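Local coordinates for oligopeptide-binding protein appA (PDB 1XOC) that binds oligopeptides as the solute-binding component of an ABC-type peptide permease, accepting tetra- and pentapeptides but not tripeptides, at residues Y39-A44 and Q404-N409; K66-E71 and D206-R211; V90-H93 and E97-A100; S108-K113 and S121-L126. All coordinates share one frame; numbering follows the deposited sequence. Where two conformers were deposited one is given.

Contact 1: residues Y39-A44 and Q404-N409; sequences YSTDDA and QMNPPN
Thr-41 and Asn-406 mark the closest approach of the two backbones, yet their CA atoms stay 8.6 Å apart, so residues 39-44 and 404-409 meet through side chains alone. The two side chains reach from opposite directions, Thr-41 from the loop leading into helix 43-52 and Asn-406 from just past the end of helix 398-405. Asn-406 ND2 donates to Thr-41 OG1 over 3.2 Å, a weak bond because the angle at the hydrogen is only 134°. A chi1 of 60° in Thr-41 turns OG1 to the Asn-406 amide nitrogen and leaves the methyl CG2 beside Asn-406 OD1, at 3.7 Å. The amide is gripped elsewhere too: ND2 also bonds to Val-402 O in the preceding helix, and OD1 is paired with Tyr-442 OH. Both amide atoms are therefore satisfied in a buried setting, which fixes the rotation of the group. Without the amide, as with an alanine at Asn-406, Val-402 O and the Tyr-442 hydroxyl would probably lose these mates, and a gap would open beside Thr-41. The bound peptide packs against both Thr-41 and Asn-406 and shares backbone hydrogen bonds with Thr-41 and Asp-43. With one weak bond and 73 Å² of buried surface, the direct link is a slight polar touch between two walls that line the peptide site, consistent with lobes that part to release ligand.

Contact 2: residues K66-E71 and D206-R211; sequences KLSLAE and DYFEGR
Phe-208 wedged against Ser-68 and Leu-69 makes this a small packing contact with a water bridge beside it, joining the five-stranded antiparallel sheet to a loop of the four-stranded mixed sheet. Residues 66-71 belong to strand 65-76 at a local break in its regularity; residues 206-211 lie between strands 198-203 and 216-221 and include a type I turn from Tyr-207 to Gly-210. The phenyl ring presents its edge to the Ser-68 carbonyl, with CE1 3.7 Å from Ser-68 O. Phe-208 CZ also comes within 4.2 Å of Leu-69 CA, which it meets obliquely. Glu-209 CG lies over one face of the ring, 3.6 Å above the plane and toward the rim. Alongside, Ser-68 OG and Glu-209 OE2 are 4.4 Å apart, too far for a direct bond. A water fills the interval, 2.7 Å from Ser-68 OG and donating to Glu-209 OE2. The other carboxylate oxygen, OE1, forms a salt bridge with Lys-515, while Ser-68 O accepts from Lys-87. With no direct hydrogen bond between the segments, the chemistry implies a join made by ring packing and one shared water, with the stronger polar ties lying outside it.

Contact 3: residues V90-H93 and E97-A100; sequences VKFH and ELTA
Lys-91 and Glu-97 form a single beta bridge, their CA atoms 4.5 Å apart, between segments that are apolar and closely packed on one side, polar and watered on the other. Beside the bridge, Leu-98 N donates to Val-90 O over 2.7 Å, essentially straight at 179°. On the packed side, Val-90 CG1 lies next to Leu-98 CB, the two side chains running the same way. Phe-92 crosses Leu-98 at about a right angle, its CZ 3.8 Å from Leu-98 CD1, and the CE1 corner of the ring rests equally near Leu-98 CB. The more exposed, polar side carries the salt bridge of Lys-91 NZ to Glu-97 OE1, 2.6 Å long. Both chains bend at chi2 to bring their ends together (-63° in Lys-91), and the ammonium meets the anti side of the oxygen, well out of the carboxylate plane. Glu-97 OE2 is engaged by Tyr-135 OH and Gly-89 N, so the carboxylate is held from several directions. A methionine in place of Lys-91 would probably leave Glu-97 OE1 without its positive mate, its charge then less well balanced. Water also breaks the backbone ladder, accepting from Val-90 N at 2.9 Å and donating to Leu-98 O at 2.8 Å. The two segments lie between strand 81-86 and helix 100-108. Thr-99 N-caps that helix, its OG1 taking Asp-101 N. Val-90 and Leu-98 both rest on Leu-69 of strand 65-76, and Phe-208 leans on Val-90 from the neighbouring loop.

Contact 4: residues S108-K113 and S121-L126; sequences SVPLSK and STYEML
Pro-110 and Tyr-123 bring the backbones nearest, with CA atoms 6.6 Å apart, and no hydrogen bond crosses between the segments. Each is instead braced internally: residues 109-111 form a 3-10 turn at the end of helix 100-108, while a type I turn from Tyr-123 to Leu-126, closed by Leu-126 N to Tyr-123 O, leads into strand 126-133. The central interaction is a CH-pi contact. Pro-110 CG stands over one face of the Tyr-123 ring, 3.6 Å from its centroid and 21° off the normal, displaced toward the CG and CD1 rim. Thr-122 CG2 lies over the opposite face, so the phenol is clasped between a proline and a methyl. With CG of Tyr-123 anti to the carbonyl carbon, this torsion (chi1 -50°) lays one face of the ring under Pro-110 CG. Leu-111 extends the apolar patch, crossing Tyr-123 and Leu-126 at about a right angle: its CD1 lies 3.9 Å from Tyr-123 CB and 4.1 Å from Leu-126 CB. The contact between the segments is thus nonpolar, and the ring is held by Pro-110 and Thr-122 over its two faces and by the bond of its hydroxyl to Thr-156 OG1.

Contacts 2, 3 and 4 are nested along the chain inside the long loop closed by contact 1, and contacts 3 and 4 also inside that of contact 2; contact 3 closes before contact 4 opens, with helix 100-108 between them. Contacts 2 and 3, centres 11 Å apart, form one patch: Val-90 CG2 meets Leu-69 CD1 of strand 65-76 at 3.7 Å and Phe-208 CB at 3.8 Å. They join the five-stranded and four-stranded sheets far from the chain's centre, with nearest atoms about 17 and 15 Å from contact 1. Contact 4 touches contact 1 where Tyr-39 meets Val-109. Contact 1 meets the bound peptide; so does Thr-122 of contact 4, weakly.

Contact 1: residues Y39-A44 and Q404-N409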
loop_
_atom_site.group_PDB
_atom_site.type_symbol
_atom_site.label_atom_id
_atom_site.label_comp_id
_atom_site.label_asym_id
_atom_site.label_seq_id
_atom_site.Cartn_x
_atom_site.Cartn_y
_atom_site.Cartn_z
ATOM N N TYR A 39 -0.308 -12.720 3.446
ATOM C CA TYR A 39 -0.570 -12.184 4.747
ATOM C C TYR A 39 -0.201 -10.723 4.947
ATOM O O TYR A 39 -0.818 -10.049 5.763
ATOM C CB TYR A 39 0.146 -13.052 5.799
ATOM C CG TYR A 39 -0.380 -14.474 5.754
ATOM C CD1 TYR A 39 0.331 -15.496 5.143
ATOM C CD2 TYR A 39 -1.630 -14.778 6.263
ATOM C CE1 TYR A 39 -0.205 -16.788 5.075
ATOM C CE2 TYR A 39 -2.156 -16.044 6.204
ATOM C CZ TYR A 39 -1.447 -17.057 5.596
ATOM O OH TYR A 39 -2.023 -18.332 5.560
ATOM N N SER A 40 0.828 -10.243 4.284
ATOM C CA SER A 40 1.246 -8.882 4.474
ATOM C C SER A 40 0.223 -7.878 3.971
ATOM O O SER A 40 -0.475 -8.132 2.979
ATOM C CB SER A 40 2.600 -8.620 3.848
ATOM O OG SER A 40 2.557 -8.825 2.456
ATOM N N THR A 41 0.164 -6.732 4.649
ATOM C CA THR A 41 -0.729 -5.647 4.222
ATOM C C THR A 41 0.009 -4.325 3.986
ATOM O O THR A 41 -0.638 -3.334 3.636
ATOM C CB THR A 41 -1.931 -5.435 5.161
ATOM O OG1 THR A 41 -1.446 -5.109 6.475
ATOM C CG2 THR A 41 -2.814 -6.689 5.270
ATOM N N ASP A 42 1.330 -4.312 4.189
ATOM C CA ASP A 42 2.098 -3.055 4.258
ATOM C C ASP A 42 3.215 -2.992 3.235
ATOM O O ASP A 42 3.792 -4.018 2.854
ATOM C CB ASP A 42 2.621 -2.801 5.679
ATOM C CG ASP A 42 3.788 -3.674 6.047
ATOM O OD1 ASP A 42 4.924 -3.148 6.033
ATOM O OD2 ASP A 42 3.594 -4.878 6.314
ATOM N N ASP A 43 3.558 -1.794 2.805
ATOM C CA ASP A 43 4.525 -1.630 1.742
ATOM C C ASP A 43 5.951 -2.048 2.091
ATOM O O ASP A 43 6.707 -2.467 1.246
ATOM C CB ASP A 43 4.548 -0.200 1.276
ATOM C CG ASP A 43 4.732 -0.105 -0.219
ATOM O OD1 ASP A 43 4.018 -0.829 -0.970
ATOM O OD2 ASP A 43 5.604 0.680 -0.645
ATOM N N ALA A 44 6.332 -1.960 3.349
ATOM C CA ALA A 44 7.678 -2.353 3.731
ATOM C C ALA A 44 7.855 -3.855 3.531
ATOM O O ALA A 44 8.882 -4.324 3.016
ATOM C CB ALA A 44 7.941 -1.957 5.172
ATOM N N GLN A 404 -2.332 -2.788 14.702
ATOM C CA GLN A 404 -3.445 -2.135 15.378
ATOM C C GLN A 404 -4.606 -1.807 14.432
ATOM O O GLN A 404 -5.773 -1.972 14.807
ATOM C CB GLN A 404 -2.951 -0.846 16.028
ATOM C CG GLN A 404 -2.221 -1.076 17.321
ATOM C CD GLN A 404 -1.413 0.105 17.816
ATOM O OE1 GLN A 404 -1.674 1.257 17.496
ATOM N NE2 GLN A 404 -0.424 -0.191 18.637
ATOM N N MET A 405 -4.325 -1.345 13.207
ATOM C CA MET A 405 -5.402 -0.912 12.323
ATOM C C MET A 405 -6.146 -2.102 11.724
ATOM O O MET A 405 -7.344 -2.006 11.454
ATOM C CB MET A 405 -4.866 -0.017 11.193
ATOM C CG MET A 405 -4.030 -0.682 10.177
ATOM S SD MET A 405 -3.407 0.530 8.959
ATOM C CE MET A 405 -2.291 1.426 9.968
ATOM N N ASN A 406 -5.449 -3.226 11.565
ATOM C CA ASN A 406 -5.992 -4.412 10.892
ATOM C C ASN A 406 -6.980 -5.198 11.750
ATOM O O ASN A 406 -6.941 -5.116 12.973
ATOM C CB ASN A 406 -4.837 -5.340 10.440
ATOM C CG ASN A 406 -4.335 -5.011 9.058
ATOM O OD1 ASN A 406 -4.948 -5.403 8.068
ATOM N ND2 ASN A 406 -3.228 -4.273 8.973
ATOM N N PRO A 407 -7.867 -5.984 11.127
ATOM C CA PRO A 407 -8.636 -6.958 11.871
ATOM C C PRO A 407 -7.680 -7.864 12.643
ATOM O O PRO A 407 -6.558 -8.093 12.167
ATOM C CB PRO A 407 -9.331 -7.772 10.776
ATOM C CG PRO A 407 -9.305 -6.930 9.586
ATOM C CD PRO A 407 -8.147 -6.022 9.683
ATOM N N PRO A 408 -8.088 -8.358 13.818
ATOM C CA PRO A 408 -9.347 -8.163 14.521
ATOM C C PRO A 408 -9.349 -6.991 15.510
ATOM O O PRO A 408 -10.173 -6.982 16.435
ATOM C CB PRO A 408 -9.470 -9.469 15.306
ATOM C CG PRO A 408 -8.075 -9.732 15.702
ATOM C CD PRO A 408 -7.219 -9.291 14.562
ATOM N N ASN A 409 -8.446 -6.021 15.321
ATOM C CA ASN A 409 -8.174 -4.993 16.339
ATOM C C ASN A 409 -8.879 -3.666 16.068
ATOM O O ASN A 409 -9.632 -3.174 16.909
ATOM C CB ASN A 409 -6.669 -4.760 16.465
ATOM C CG ASN A 409 -5.915 -6.018 16.820
ATOM O OD1 ASN A 409 -4.828 -6.281 16.285
ATOM N ND2 ASN A 409 -6.455 -6.788 17.739
#

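Contact 2: residues K66-E71 and D206-R211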
loop_
_atom_site.group_PDB
_atom_site.type_symbol
_atom_site.label_atom_id
_atom_site.label_comp_id
_atom_site.label_asym_id
_atom_site.label_seq_id
_atom_site.Cartn_x
_atom_site.Cartn_y
_atom_site.Cartn_z
ATOM N N LYS A 66 2.974 -7.250 -17.639
ATOM C CA LYS A 66 3.954 -8.006 -18.416
ATOM C C LYS A 66 4.124 -9.387 -17.828
ATOM O O LYS A 66 3.979 -9.568 -16.646
ATOM C CB LYS A 66 5.318 -7.296 -18.352
ATOM C CG LYS A 66 5.292 -5.882 -18.860
ATOM C CD LYS A 66 4.906 -5.852 -20.314
ATOM C CE LYS A 66 5.018 -4.483 -20.956
ATOM N NZ LYS A 66 4.439 -4.428 -22.336
ATOM N N LEU A 67 4.457 -10.383 -18.621
ATOM C CA LEU A 67 4.773 -11.724 -18.139
ATOM C C LEU A 67 6.095 -11.695 -17.356
ATOM O O LEU A 67 7.045 -11.018 -17.793
ATOM C CB LEU A 67 4.960 -12.645 -19.358
ATOM C CG LEU A 67 3.674 -13.148 -20.023
ATOM C CD1 LEU A 67 2.382 -12.381 -19.671
ATOM C CD2 LEU A 67 3.899 -13.221 -21.529
ATOM N N SER A 68 6.190 -12.429 -16.245
ATOM C CA SER A 68 7.452 -12.542 -15.543
ATOM C C SER A 68 7.783 -14.046 -15.387
ATOM O O SER A 68 8.484 -14.594 -16.232
ATOM C CB SER A 68 7.373 -11.799 -14.204
ATOM O OG SER A 68 8.607 -11.895 -13.504
ATOM N N LEU A 69 7.272 -14.710 -14.352
ATOM C CA LEU A 69 7.445 -16.152 -14.198
ATOM C C LEU A 69 6.662 -16.936 -15.284
ATOM O O LEU A 69 7.089 -18.006 -15.741
ATOM C CB LEU A 69 7.041 -16.588 -12.794
ATOM C CG LEU A 69 7.188 -18.040 -12.396
ATOM C CD1 LEU A 69 8.632 -18.519 -12.615
ATOM C CD2 LEU A 69 6.735 -18.170 -10.940
ATOM N N ALA A 70 5.505 -16.406 -15.687
ATOM C CA ALA A 70 4.710 -17.029 -16.738
ATOM C C ALA A 70 5.377 -16.946 -18.109
ATOM O O ALA A 70 5.925 -15.909 -18.453
ATOM C CB ALA A 70 3.327 -16.368 -16.791
ATOM N N GLU A 71 5.371 -18.064 -18.844
ATOM C CA GLU A 71 5.768 -18.130 -20.257
ATOM C C GLU A 71 4.644 -17.624 -21.135
ATOM O O GLU A 71 4.897 -16.935 -22.107
ATOM C CB GLU A 71 6.130 -19.573 -20.613
ATOM C CG GLU A 71 6.815 -19.734 -21.926
ATOM C CD GLU A 71 7.561 -21.072 -22.099
ATOM O OE1 GLU A 71 7.825 -21.826 -21.117
ATOM O OE2 GLU A 71 7.907 -21.364 -23.260
ATOM N N ASP A 206 21.739 -17.619 -9.245
ATOM C CA ASP A 206 20.975 -18.509 -10.149
ATOM C C ASP A 206 19.631 -17.923 -10.553
ATOM O O ASP A 206 18.748 -18.659 -10.972
ATOM C CB ASP A 206 20.765 -19.875 -9.476
ATOM C CG ASP A 206 20.606 -21.027 -10.472
ATOM O OD1 ASP A 206 20.882 -20.869 -11.682
ATOM O OD2 ASP A 206 20.212 -22.116 -10.015
ATOM N N TYR A 207 19.461 -16.613 -10.434
ATOM C CA TYR A 207 18.190 -16.009 -10.774
ATOM C C TYR A 207 17.875 -16.254 -12.245
ATOM O O TYR A 207 18.742 -16.125 -13.122
ATOM C CB TYR A 207 18.211 -14.507 -10.507
ATOM C CG TYR A 207 16.864 -13.847 -10.796
ATOM C CD1 TYR A 207 15.714 -14.310 -10.207
ATOM C CD2 TYR A 207 16.771 -12.747 -11.665
ATOM C CE1 TYR A 207 14.482 -13.698 -10.447
ATOM C CE2 TYR A 207 15.565 -12.148 -11.921
ATOM C CZ TYR A 207 14.422 -12.637 -11.348
ATOM O OH TYR A 207 13.199 -12.013 -11.590
ATOM N N PHE A 208 16.603 -16.563 -12.512
ATOM C CA PHE A 208 16.214 -16.991 -13.865
ATOM C C PHE A 208 16.427 -15.990 -14.995
ATOM O O PHE A 208 16.564 -16.410 -16.147
ATOM C CB PHE A 208 14.804 -17.618 -13.866
ATOM C CG PHE A 208 13.668 -16.642 -13.886
ATOM C CD1 PHE A 208 13.049 -16.321 -15.099
ATOM C CD2 PHE A 208 13.155 -16.126 -12.727
ATOM C CE1 PHE A 208 11.968 -15.453 -15.148
ATOM C CE2 PHE A 208 12.070 -15.256 -12.750
ATOM C CZ PHE A 208 11.477 -14.921 -13.984
ATOM N N GLU A 209 16.476 -14.692 -14.697
ATOM C CA GLU A 209 16.743 -13.677 -15.717
ATOM C C GLU A 209 18.199 -13.231 -15.711
ATOM O O GLU A 209 18.578 -12.334 -16.461
ATOM C CB GLU A 209 15.851 -12.472 -15.521
ATOM C CG GLU A 209 14.385 -12.780 -15.539
ATOM C CD GLU A 209 13.534 -11.548 -15.557
ATOM O OE1 GLU A 209 14.067 -10.426 -15.304
ATOM O OE2 GLU A 209 12.330 -11.698 -15.850
ATOM N N GLY A 210 19.022 -13.881 -14.904
ATOM C CA GLY A 210 20.421 -13.525 -14.733
ATOM C C GLY A 210 20.624 -12.880 -13.374
ATOM O O GLY A 210 19.765 -12.167 -12.857
ATOM N N ARG A 211 21.790 -13.119 -12.789
ATOM C CA ARG A 211 22.127 -12.514 -11.523
ATOM C C ARG A 211 21.965 -10.985 -11.525
ATOM O O ARG A 211 22.340 -10.329 -12.508
ATOM C CB ARG A 211 23.594 -12.822 -11.179
ATOM C CG ARG A 211 24.016 -12.459 -9.735
ATOM C CD ARG A 211 25.517 -12.403 -9.684
ATOM N NE ARG A 211 26.140 -12.196 -8.380
ATOM C CZ ARG A 211 26.551 -11.030 -7.893
ATOM N NH1 ARG A 211 26.308 -9.886 -8.526
ATOM N NH2 ARG A 211 27.212 -11.022 -6.728
HETATM O O HOH W 1 10.375 -10.264 -14.650
#

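Contact 3: residues V90-H93 and E97-A100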
loop_
_atom_site.group_PDB
_atom_site.type_symbol
_atom_site.label_atom_id
_atom_site.label_comp_id
_atom_site.label_asym_id
_atom_site.label_seq_id
_atom_site.Cartn_x
_atom_site.Cartn_y
_atom_site.Cartn_z
ATOM N N VAL A 90 13.389 -22.519 -13.597
ATOM C CA VAL A 90 13.432 -21.525 -12.534
ATOM C C VAL A 90 13.670 -22.250 -11.215
ATOM O O VAL A 90 12.998 -23.223 -10.894
ATOM C CB VAL A 90 12.093 -20.730 -12.459
ATOM C CG1 VAL A 90 12.124 -19.752 -11.317
ATOM C CG2 VAL A 90 11.837 -20.042 -13.787
ATOM N N LYS A 91 14.633 -21.772 -10.447
ATOM C CA LYS A 91 14.982 -22.420 -9.177
ATOM C C LYS A 91 14.643 -21.561 -7.962
ATOM O O LYS A 91 14.823 -20.340 -7.976
ATOM C CB LYS A 91 16.491 -22.746 -9.104
ATOM C CG LYS A 91 17.080 -23.459 -10.319
ATOM C CD LYS A 91 16.459 -24.811 -10.525
ATOM C CE LYS A 91 17.055 -25.486 -11.764
ATOM N NZ LYS A 91 16.492 -26.841 -12.018
ATOM N N PHE A 92 14.194 -22.215 -6.896
ATOM C CA PHE A 92 14.196 -21.601 -5.585
ATOM C C PHE A 92 15.634 -21.460 -5.039
ATOM O O PHE A 92 16.589 -22.092 -5.503
ATOM C CB PHE A 92 13.346 -22.400 -4.606
ATOM C CG PHE A 92 11.863 -22.281 -4.832
ATOM C CD1 PHE A 92 11.154 -23.304 -5.432
ATOM C CD2 PHE A 92 11.178 -21.155 -4.427
ATOM C CE1 PHE A 92 9.800 -23.181 -5.614
ATOM C CE2 PHE A 92 9.801 -21.028 -4.636
ATOM C CZ PHE A 92 9.122 -22.043 -5.212
ATOM N N HIS A 93 15.787 -20.650 -4.015
ATOM C CA HIS A 93 17.113 -20.388 -3.432
ATOM C C HIS A 93 17.792 -21.630 -2.837
ATOM O O HIS A 93 18.999 -21.608 -2.585
ATOM C CB HIS A 93 17.028 -19.274 -2.390
ATOM C CG HIS A 93 16.511 -17.978 -2.944
ATOM N ND1 HIS A 93 15.755 -17.097 -2.191
ATOM C CD2 HIS A 93 16.625 -17.422 -4.183
ATOM C CE1 HIS A 93 15.440 -16.052 -2.940
ATOM N NE2 HIS A 93 15.949 -16.226 -4.154
ATOM N N GLU A 97 13.712 -26.940 -8.293
ATOM C CA GLU A 97 12.980 -26.396 -9.419
ATOM C C GLU A 97 11.605 -25.924 -8.987
ATOM O O GLU A 97 10.909 -26.629 -8.254
ATOM C CB GLU A 97 12.820 -27.478 -10.484
ATOM C CG GLU A 97 11.995 -27.101 -11.738
ATOM C CD GLU A 97 12.848 -26.723 -12.907
ATOM O OE1 GLU A 97 13.984 -26.263 -12.644
ATOM O OE2 GLU A 97 12.397 -26.861 -14.080
ATOM N N LEU A 98 11.216 -24.742 -9.460
ATOM C CA LEU A 98 9.854 -24.225 -9.250
ATOM C C LEU A 98 8.966 -24.857 -10.298
ATOM O O LEU A 98 9.295 -24.853 -11.502
ATOM C CB LEU A 98 9.849 -22.699 -9.375
ATOM C CG LEU A 98 8.548 -21.935 -9.081
ATOM C CD1 LEU A 98 8.848 -20.510 -8.665
ATOM C CD2 LEU A 98 7.594 -21.937 -10.283
ATOM N N THR A 99 7.813 -25.385 -9.880
ATOM C CA THR A 99 6.921 -26.035 -10.831
ATOM C C THR A 99 5.477 -25.645 -10.588
ATOM O O THR A 99 5.189 -24.870 -9.687
ATOM C CB THR A 99 7.035 -27.557 -10.740
ATOM O OG1 THR A 99 6.437 -27.989 -9.511
ATOM C CG2 THR A 99 8.498 -28.042 -10.821
ATOM N N ALA A 100 4.562 -26.159 -11.412
ATOM C CA ALA A 100 3.118 -25.928 -11.225
ATOM C C ALA A 100 2.650 -26.252 -9.825
ATOM O O ALA A 100 1.721 -25.617 -9.356
ATOM C CB ALA A 100 2.325 -26.762 -12.167
HETATM O O HOH W 2 10.711 -23.638 -13.589
#

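Contact 4: residues S108-K113 and S121-L126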
loop_
_atom_site.group_PDB
_atom_site.type_symbol
_atom_site.label_atom_id
_atom_site.label_comp_id
_atom_site.label_asym_id
_atom_site.label_seq_id
_atom_site.Cartn_x
_atom_site.Cartn_y
_atom_site.Cartn_z
ATOM N N SER A 108 -3.997 -21.781 -3.801
ATOM C CA SER A 108 -5.016 -22.560 -3.100
ATOM C C SER A 108 -5.143 -22.181 -1.620
ATOM O O SER A 108 -6.200 -22.390 -1.019
ATOM C CB SER A 108 -4.722 -24.060 -3.207
ATOM O OG SER A 108 -4.922 -24.466 -4.560
ATOM N N VAL A 109 -4.081 -21.616 -1.059
ATOM C CA VAL A 109 -4.069 -21.294 0.402
ATOM C C VAL A 109 -5.231 -20.349 0.763
ATOM O O VAL A 109 -5.990 -20.639 1.671
ATOM C CB VAL A 109 -2.722 -20.723 0.848
ATOM C CG1 VAL A 109 -2.827 -20.086 2.251
ATOM C CG2 VAL A 109 -1.673 -21.859 0.876
ATOM N N PRO A 110 -5.378 -19.207 0.060
ATOM C CA PRO A 110 -6.508 -18.304 0.419
ATOM C C PRO A 110 -7.913 -18.835 0.084
ATOM O O PRO A 110 -8.906 -18.207 0.440
ATOM C CB PRO A 110 -6.223 -17.030 -0.363
ATOM C CG PRO A 110 -5.276 -17.423 -1.425
ATOM C CD PRO A 110 -4.519 -18.628 -0.993
ATOM N N LEU A 111 -8.000 -19.979 -0.590
ATOM C CA LEU A 111 -9.296 -20.625 -0.849
ATOM C C LEU A 111 -9.713 -21.583 0.263
ATOM O O LEU A 111 -10.856 -22.064 0.279
ATOM C CB LEU A 111 -9.249 -21.367 -2.191
ATOM C CG LEU A 111 -9.449 -20.577 -3.492
ATOM C CD1 LEU A 111 -8.939 -19.179 -3.452
ATOM C CD2 LEU A 111 -8.923 -21.362 -4.663
ATOM N N SER A 112 -8.798 -21.845 1.201
ATOM C CA SER A 112 -9.077 -22.733 2.331
ATOM C C SER A 112 -9.973 -22.081 3.365
ATOM O O SER A 112 -9.845 -20.893 3.639
ATOM C CB SER A 112 -7.761 -23.095 3.020
ATOM O OG SER A 112 -7.976 -23.819 4.232
ATOM N N LYS A 113 -10.859 -22.869 3.964
ATOM C CA LYS A 113 -11.652 -22.379 5.088
ATOM C C LYS A 113 -10.776 -21.967 6.278
ATOM O O LYS A 113 -11.247 -21.253 7.184
ATOM C CB LYS A 113 -12.643 -23.462 5.547
ATOM C CG LYS A 113 -11.951 -24.645 6.281
ATOM C CD LYS A 113 -12.800 -25.904 6.325
ATOM C CE LYS A 113 -11.977 -27.103 6.866
ATOM N NZ LYS A 113 -11.323 -26.831 8.197
ATOM N N SER A 121 -9.871 -10.720 -0.531
ATOM C CA SER A 121 -10.459 -9.957 -1.653
ATOM C C SER A 121 -9.779 -10.262 -2.984
ATOM O O SER A 121 -10.420 -10.332 -4.032
ATOM C CB SER A 121 -10.328 -8.448 -1.395
ATOM O OG SER A 121 -11.380 -7.755 -2.068
ATOM N N THR A 122 -8.478 -10.457 -2.928
ATOM C CA THR A 122 -7.683 -10.713 -4.101
ATOM C C THR A 122 -7.991 -12.053 -4.776
ATOM O O THR A 122 -7.736 -12.230 -5.990
ATOM C CB THR A 122 -6.207 -10.622 -3.701
ATOM O OG1 THR A 122 -5.972 -9.328 -3.099
ATOM C CG2 THR A 122 -5.290 -10.810 -4.916
ATOM N N TYR A 123 -8.525 -13.010 -4.010
ATOM C CA TYR A 123 -8.714 -14.394 -4.460
ATOM C C TYR A 123 -10.162 -14.837 -4.468
ATOM O O TYR A 123 -10.460 -15.939 -4.933
ATOM C CB TYR A 123 -7.849 -15.392 -3.634
ATOM C CG TYR A 123 -6.404 -14.946 -3.555
ATOM C CD1 TYR A 123 -5.961 -14.184 -2.478
ATOM C CD2 TYR A 123 -5.502 -15.162 -4.632
ATOM C CE1 TYR A 123 -4.669 -13.719 -2.403
ATOM C CE2 TYR A 123 -4.191 -14.670 -4.567
ATOM C CZ TYR A 123 -3.786 -13.954 -3.435
ATOM O OH TYR A 123 -2.496 -13.440 -3.383
ATOM N N GLU A 124 -11.074 -14.006 -3.974
ATOM C CA GLU A 124 -12.445 -14.495 -3.813
ATOM C C GLU A 124 -13.201 -14.794 -5.116
ATOM O O GLU A 124 -14.247 -15.452 -5.097
ATOM C CB GLU A 124 -13.266 -13.603 -2.911
ATOM C CG GLU A 124 -13.369 -12.203 -3.313
ATOM C CD GLU A 124 -14.328 -11.448 -2.394
ATOM O OE1 GLU A 124 -14.779 -12.069 -1.403
ATOM O OE2 GLU A 124 -14.651 -10.274 -2.653
ATOM N N MET A 125 -12.690 -14.291 -6.224
ATOM C CA MET A 125 -13.263 -14.633 -7.514
ATOM C C MET A 125 -12.866 -16.042 -7.974
ATOM O O MET A 125 -13.475 -16.536 -8.908
ATOM C CB MET A 125 -12.887 -13.606 -8.587
ATOM C CG MET A 125 -11.471 -13.712 -9.143
ATOM S SD MET A 125 -10.214 -13.281 -7.916
ATOM C CE MET A 125 -10.390 -11.531 -7.836
ATOM N N LEU A 126 -11.874 -16.670 -7.343
ATOM C CA LEU A 126 -11.406 -17.989 -7.773
ATOM C C LEU A 126 -12.286 -19.105 -7.274
ATOM O O LEU A 126 -12.635 -19.166 -6.091
ATOM C CB LEU A 126 -9.977 -18.272 -7.284
ATOM C CG LEU A 126 -8.876 -17.590 -8.034
ATOM C CD1 LEU A 126 -7.527 -17.924 -7.380
ATOM C CD2 LEU A 126 -8.898 -18.022 -9.523
#